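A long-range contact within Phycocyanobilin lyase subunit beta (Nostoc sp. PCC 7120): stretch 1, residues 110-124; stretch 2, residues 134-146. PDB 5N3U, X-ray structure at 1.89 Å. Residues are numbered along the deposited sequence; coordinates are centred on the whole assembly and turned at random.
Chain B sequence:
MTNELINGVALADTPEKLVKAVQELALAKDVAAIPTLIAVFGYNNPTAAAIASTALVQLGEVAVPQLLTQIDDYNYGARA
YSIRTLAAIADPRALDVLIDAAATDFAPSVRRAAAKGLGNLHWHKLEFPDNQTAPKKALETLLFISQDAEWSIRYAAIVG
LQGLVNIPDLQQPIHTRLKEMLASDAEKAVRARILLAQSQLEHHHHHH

Stretch 1 (110-124) VRRAAAKGLGNLHWH
Stretch 2 (134-146) APKKALETLLFIS

Two helical segments of the lyase subunit pack in a roughly antiparallel manner, joined entirely by apolar and van der Waals contacts; no hydrogen bond crosses between them. The helix of stretch 1 enters at V110 with regular helical torsions (phi/psi near -60/-45), and its axis crosses that of the 134-145 helix at -139°, with a closest approach of 10.1 Å. The register is set by three CA pairs: A115 CA lies 6.6 Å from L142 CA, L118 CA lies 5.6 Å from A138 CA, and W123 CA lies 6.9 Å from P135 CA. In total 467 Å² is buried.

The tightest point lies at L118 and A138, where the small alanine lets the backbones draw close: A138 CB sits 3.4 Å from L118 O and 4.0 Å from L118 CD2. L118 is m,t (-84°, 170°), its CA-to-CB bond directed toward stretch 2; CD1 reaches T141 CG2 at 4.0 Å, while CB lies 4.2 Å from L142 CD1. T141, at chi1 -73° (m), thus meets the leucine through its methyl group. L142 is also m,t (-75°, 164°). Its CA-to-CB bond runs sideways, but this conformation brings the branched end nearer, placing CD2 3.6 Å from A115 O and 4.1 Å from A115 CB.

A115 offers only a methyl, leaving room for both L142 and I145. The latter adopts p,t (61°, 164°), with CD1 3.7 Å from A115 CB and CG2 3.7 Å from R111 NH2. R111 extends as m,t,p with chi4 at -160°, and the isoleucine methyl approaches the edge of its guanidinium, near the plane. This is a packing contact; the polar needs of NE and NH2 are met elsewhere in the structure.

After L118 the chain continues through G119 (-92/3) and N120 (-132/11), then extends at L121 (-72/154) and H122 (-85/82) before turning into a 3-10 segment at W123 (-58/-30). There W123, with chi1 -44° (m) and chi2 114°, lays its indole against the start of stretch 2 and contributes 81 Å², the largest share of any residue. P135 CB lies over one face, 3.8 Å from the centroid of the five-membered ring and 11° off its normal, a CH-pi contact. P135 CD is 3.8 Å from W123 CE3. Lacking an amide hydrogen, the proline suits the kink at 135, where N makes no bond to the preceding turn. The methyls of A134 and A138 approach the indole obliquely, A134 CB 3.7 Å from W123 CE3 and A138 CB 3.8 Å from W123 CH2.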

# COMPACT_ATOMS: atom_id res chain seq x y z
N VAL B 110 -6.03 3.27 -8.08
CA VAL B 110 -7.46 3.19 -7.74
C VAL B 110 -8.11 4.55 -7.84
O VAL B 110 -9.20 4.68 -8.40
CB VAL B 110 -7.65 2.62 -6.35
CG1 VAL B 110 -9.11 2.80 -5.86
CG2 VAL B 110 -7.27 1.19 -6.33
N ARG B 111 -7.51 5.55 -7.23
CA ARG B 111 -8.03 6.89 -7.23
C ARG B 111 -8.20 7.49 -8.64
O ARG B 111 -9.19 8.20 -8.89
CB ARG B 111 -7.11 7.79 -6.38
CG ARG B 111 -6.94 7.34 -4.92
CD ARG B 111 -6.09 8.27 -4.07
NE ARG B 111 -6.87 9.47 -3.86
CZ ARG B 111 -6.38 10.64 -3.50
NH1 ARG B 111 -5.08 10.80 -3.24
NH2 ARG B 111 -7.21 11.64 -3.38
N ARG B 112 -7.21 7.27 -9.54
CA ARG B 112 -7.27 7.85 -10.84
C ARG B 112 -8.41 7.26 -11.61
O ARG B 112 -9.09 7.99 -12.37
CB ARG B 112 -5.97 7.68 -11.62
CG ARG B 112 -4.78 8.45 -11.00
CD ARG B 112 -3.52 8.38 -11.82
NE ARG B 112 -3.09 7.01 -12.01
CZ ARG B 112 -1.95 6.48 -11.50
NH1 ARG B 112 -1.08 7.20 -10.80
NH2 ARG B 112 -1.71 5.22 -11.70
N ALA B 113 -8.60 5.96 -11.48
CA ALA B 113 -9.69 5.25 -12.18
C ALA B 113 -11.05 5.77 -11.73
O ALA B 113 -11.95 5.90 -12.52
CB ALA B 113 -9.60 3.71 -11.98
N ALA B 114 -11.16 6.08 -10.44
CA ALA B 114 -12.39 6.56 -9.88
C ALA B 114 -12.68 8.02 -10.33
O ALA B 114 -13.79 8.31 -10.73
CB ALA B 114 -12.31 6.46 -8.40
N ALA B 115 -11.65 8.86 -10.38
CA ALA B 115 -11.73 10.25 -10.79
C ALA B 115 -12.24 10.35 -12.22
O ALA B 115 -13.20 11.06 -12.48
CB ALA B 115 -10.36 10.90 -10.64
N LYS B 116 -11.65 9.60 -13.11
CA LYS B 116 -12.18 9.53 -14.46
C LYS B 116 -13.62 9.09 -14.50
O LYS B 116 -14.44 9.71 -15.17
CB LYS B 116 -11.35 8.64 -15.34
CG LYS B 116 -11.76 8.66 -16.83
CD LYS B 116 -10.83 7.79 -17.67
CE LYS B 116 -11.16 7.89 -19.14
NZ LYS B 116 -10.49 6.74 -19.82
N GLY B 117 -13.93 8.01 -13.81
CA GLY B 117 -15.25 7.49 -13.77
C GLY B 117 -16.32 8.45 -13.24
O GLY B 117 -17.42 8.51 -13.78
N LEU B 118 -15.96 9.22 -12.24
CA LEU B 118 -16.91 10.11 -11.61
C LEU B 118 -17.53 11.11 -12.63
O LEU B 118 -18.63 11.63 -12.39
CB LEU B 118 -16.26 10.87 -10.51
CG LEU B 118 -16.23 10.07 -9.21
CD1 LEU B 118 -15.38 10.76 -8.22
CD2 LEU B 118 -17.67 9.86 -8.68
N GLY B 119 -16.81 11.45 -13.71
CA GLY B 119 -17.37 12.46 -14.63
C GLY B 119 -18.16 11.87 -15.75
O GLY B 119 -18.60 12.59 -16.63
N ASN B 120 -18.34 10.57 -15.78
CA ASN B 120 -18.88 9.90 -16.93
C ASN B 120 -19.98 8.89 -16.66
O ASN B 120 -20.39 8.18 -17.52
CB ASN B 120 -17.66 9.25 -17.67
CG ASN B 120 -16.69 10.33 -18.18
OD1 ASN B 120 -15.54 10.64 -17.67
ND2 ASN B 120 -17.19 11.03 -19.09
N LEU B 121 -20.55 8.85 -15.46
CA LEU B 121 -21.63 7.93 -15.20
C LEU B 121 -22.96 8.41 -15.93
O LEU B 121 -23.16 9.58 -16.23
CB LEU B 121 -21.88 7.85 -13.69
CG LEU B 121 -20.67 7.42 -12.86
CD1 LEU B 121 -21.09 7.23 -11.40
CD2 LEU B 121 -20.13 6.12 -13.38
N HIS B 122 -23.81 7.48 -16.21
CA HIS B 122 -25.04 7.79 -16.96
C HIS B 122 -26.12 8.26 -15.95
O HIS B 122 -27.02 7.53 -15.60
CB HIS B 122 -25.49 6.60 -17.73
CG HIS B 122 -24.54 6.17 -18.78
ND1 HIS B 122 -24.44 4.86 -19.20
CD2 HIS B 122 -23.64 6.87 -19.53
CE1 HIS B 122 -23.53 4.76 -20.16
NE2 HIS B 122 -23.04 5.97 -20.38
N TRP B 123 -26.04 9.50 -15.61
CA TRP B 123 -26.83 10.12 -14.59
C TRP B 123 -28.30 10.04 -14.79
O TRP B 123 -29.03 9.91 -13.79
CB TRP B 123 -26.44 11.58 -14.41
CG TRP B 123 -25.02 11.81 -14.41
CD1 TRP B 123 -24.29 12.51 -15.33
CD2 TRP B 123 -24.11 11.49 -13.34
NE1 TRP B 123 -22.97 12.59 -14.93
CE2 TRP B 123 -22.83 11.96 -13.73
CE3 TRP B 123 -24.24 10.80 -12.14
CZ2 TRP B 123 -21.70 11.75 -12.96
CZ3 TRP B 123 -23.13 10.61 -11.35
CH2 TRP B 123 -21.85 11.06 -11.77
N HIS B 124 -28.75 10.00 -16.05
CA HIS B 124 -30.18 9.98 -16.31
C HIS B 124 -30.77 8.68 -15.92
O HIS B 124 -31.97 8.60 -15.88
CB HIS B 124 -30.50 10.17 -17.79
CG HIS B 124 -30.10 9.02 -18.64
ND1 HIS B 124 -28.87 8.96 -19.28
CD2 HIS B 124 -30.75 7.88 -18.97
CE1 HIS B 124 -28.80 7.85 -19.99
NE2 HIS B 124 -29.90 7.16 -19.79
N ALA B 134 -26.74 13.56 -8.10
CA ALA B 134 -25.59 12.72 -8.24
C ALA B 134 -24.37 13.42 -8.92
O ALA B 134 -23.23 13.33 -8.40
CB ALA B 134 -25.97 11.50 -8.98
N PRO B 135 -24.59 14.06 -10.09
CA PRO B 135 -23.45 14.71 -10.75
C PRO B 135 -22.90 15.81 -9.95
O PRO B 135 -21.73 16.10 -10.00
CB PRO B 135 -24.04 15.18 -12.10
CG PRO B 135 -25.49 15.13 -11.94
CD PRO B 135 -25.77 14.02 -10.97
N LYS B 136 -23.73 16.42 -9.13
CA LYS B 136 -23.25 17.45 -8.29
C LYS B 136 -22.37 16.89 -7.17
O LYS B 136 -21.41 17.51 -6.80
CB LYS B 136 -24.46 18.28 -7.75
CG LYS B 136 -24.13 19.21 -6.60
CD LYS B 136 -23.18 20.36 -6.96
CE LYS B 136 -22.82 21.20 -5.71
NZ LYS B 136 -21.66 22.11 -5.91
N LYS B 137 -22.68 15.74 -6.64
CA LYS B 137 -21.81 15.14 -5.63
C LYS B 137 -20.49 14.71 -6.28
O LYS B 137 -19.45 14.79 -5.68
CB LYS B 137 -22.46 13.87 -5.04
CG LYS B 137 -23.77 14.02 -4.33
CD LYS B 137 -23.73 14.98 -3.17
CE LYS B 137 -22.91 14.43 -1.97
NZ LYS B 137 -22.80 15.67 -1.08
N ALA B 138 -20.55 14.23 -7.52
CA ALA B 138 -19.33 13.86 -8.22
C ALA B 138 -18.42 15.06 -8.39
O ALA B 138 -17.23 15.00 -8.05
CB ALA B 138 -19.68 13.26 -9.55
N LEU B 139 -19.01 16.18 -8.77
CA LEU B 139 -18.29 17.41 -8.90
C LEU B 139 -17.65 17.78 -7.61
O LEU B 139 -16.45 18.08 -7.59
CB LEU B 139 -19.26 18.53 -9.41
CG LEU B 139 -18.67 19.93 -9.40
CD1 LEU B 139 -17.46 20.00 -10.31
CD2 LEU B 139 -19.73 20.99 -9.80
N GLU B 140 -18.37 17.73 -6.50
CA GLU B 140 -17.78 18.13 -5.20
C GLU B 140 -16.54 17.30 -4.92
O GLU B 140 -15.55 17.79 -4.43
CB GLU B 140 -18.77 17.97 -4.02
CG GLU B 140 -19.95 18.94 -4.06
CD GLU B 140 -21.23 18.52 -3.20
OE1 GLU B 140 -21.25 17.56 -2.33
OE2 GLU B 140 -22.29 19.15 -3.45
N THR B 141 -16.61 16.00 -5.20
CA THR B 141 -15.46 15.16 -4.92
C THR B 141 -14.33 15.48 -5.84
O THR B 141 -13.18 15.47 -5.39
CB THR B 141 -15.84 13.66 -5.06
OG1 THR B 141 -16.64 13.37 -3.92
CG2 THR B 141 -14.67 12.75 -4.83
N LEU B 142 -14.63 15.69 -7.11
CA LEU B 142 -13.58 16.01 -8.05
C LEU B 142 -12.89 17.32 -7.73
O LEU B 142 -11.68 17.45 -7.92
CB LEU B 142 -14.10 16.04 -9.45
CG LEU B 142 -14.35 14.68 -10.08
CD1 LEU B 142 -15.19 14.82 -11.29
CD2 LEU B 142 -13.07 14.02 -10.51
N LEU B 143 -13.66 18.29 -7.25
CA LEU B 143 -13.07 19.56 -6.80
C LEU B 143 -12.17 19.34 -5.62
O LEU B 143 -11.03 19.89 -5.52
CB LEU B 143 -14.14 20.60 -6.47
CG LEU B 143 -15.04 21.04 -7.61
CD1 LEU B 143 -16.15 21.98 -7.10
CD2 LEU B 143 -14.23 21.77 -8.68
N PHE B 144 -12.62 18.52 -4.69
CA PHE B 144 -11.77 18.19 -3.57
C PHE B 144 -10.46 17.48 -3.94
O PHE B 144 -9.38 17.84 -3.43
CB PHE B 144 -12.60 17.43 -2.55
CG PHE B 144 -11.85 16.90 -1.40
CD1 PHE B 144 -11.57 17.71 -0.35
CD2 PHE B 144 -11.56 15.54 -1.29
CE1 PHE B 144 -10.92 17.24 0.74
CE2 PHE B 144 -10.84 15.05 -0.16
CZ PHE B 144 -10.57 15.89 0.87
N ILE B 145 -10.52 16.46 -4.81
CA ILE B 145 -9.25 15.75 -5.08
C ILE B 145 -8.31 16.52 -6.01
O ILE B 145 -7.16 16.16 -6.11
CB ILE B 145 -9.45 14.31 -5.58
CG1 ILE B 145 -10.21 14.27 -6.89
CG2 ILE B 145 -10.23 13.53 -4.53
CD1 ILE B 145 -10.06 12.94 -7.55
N SER B 146 -8.83 17.54 -6.69
CA SER B 146 -8.01 18.40 -7.58
C SER B 146 -6.96 19.20 -6.83
O SER B 146 -6.11 19.80 -7.45
CB SER B 146 -8.90 19.33 -8.39
OG SER B 146 -9.38 20.40 -7.58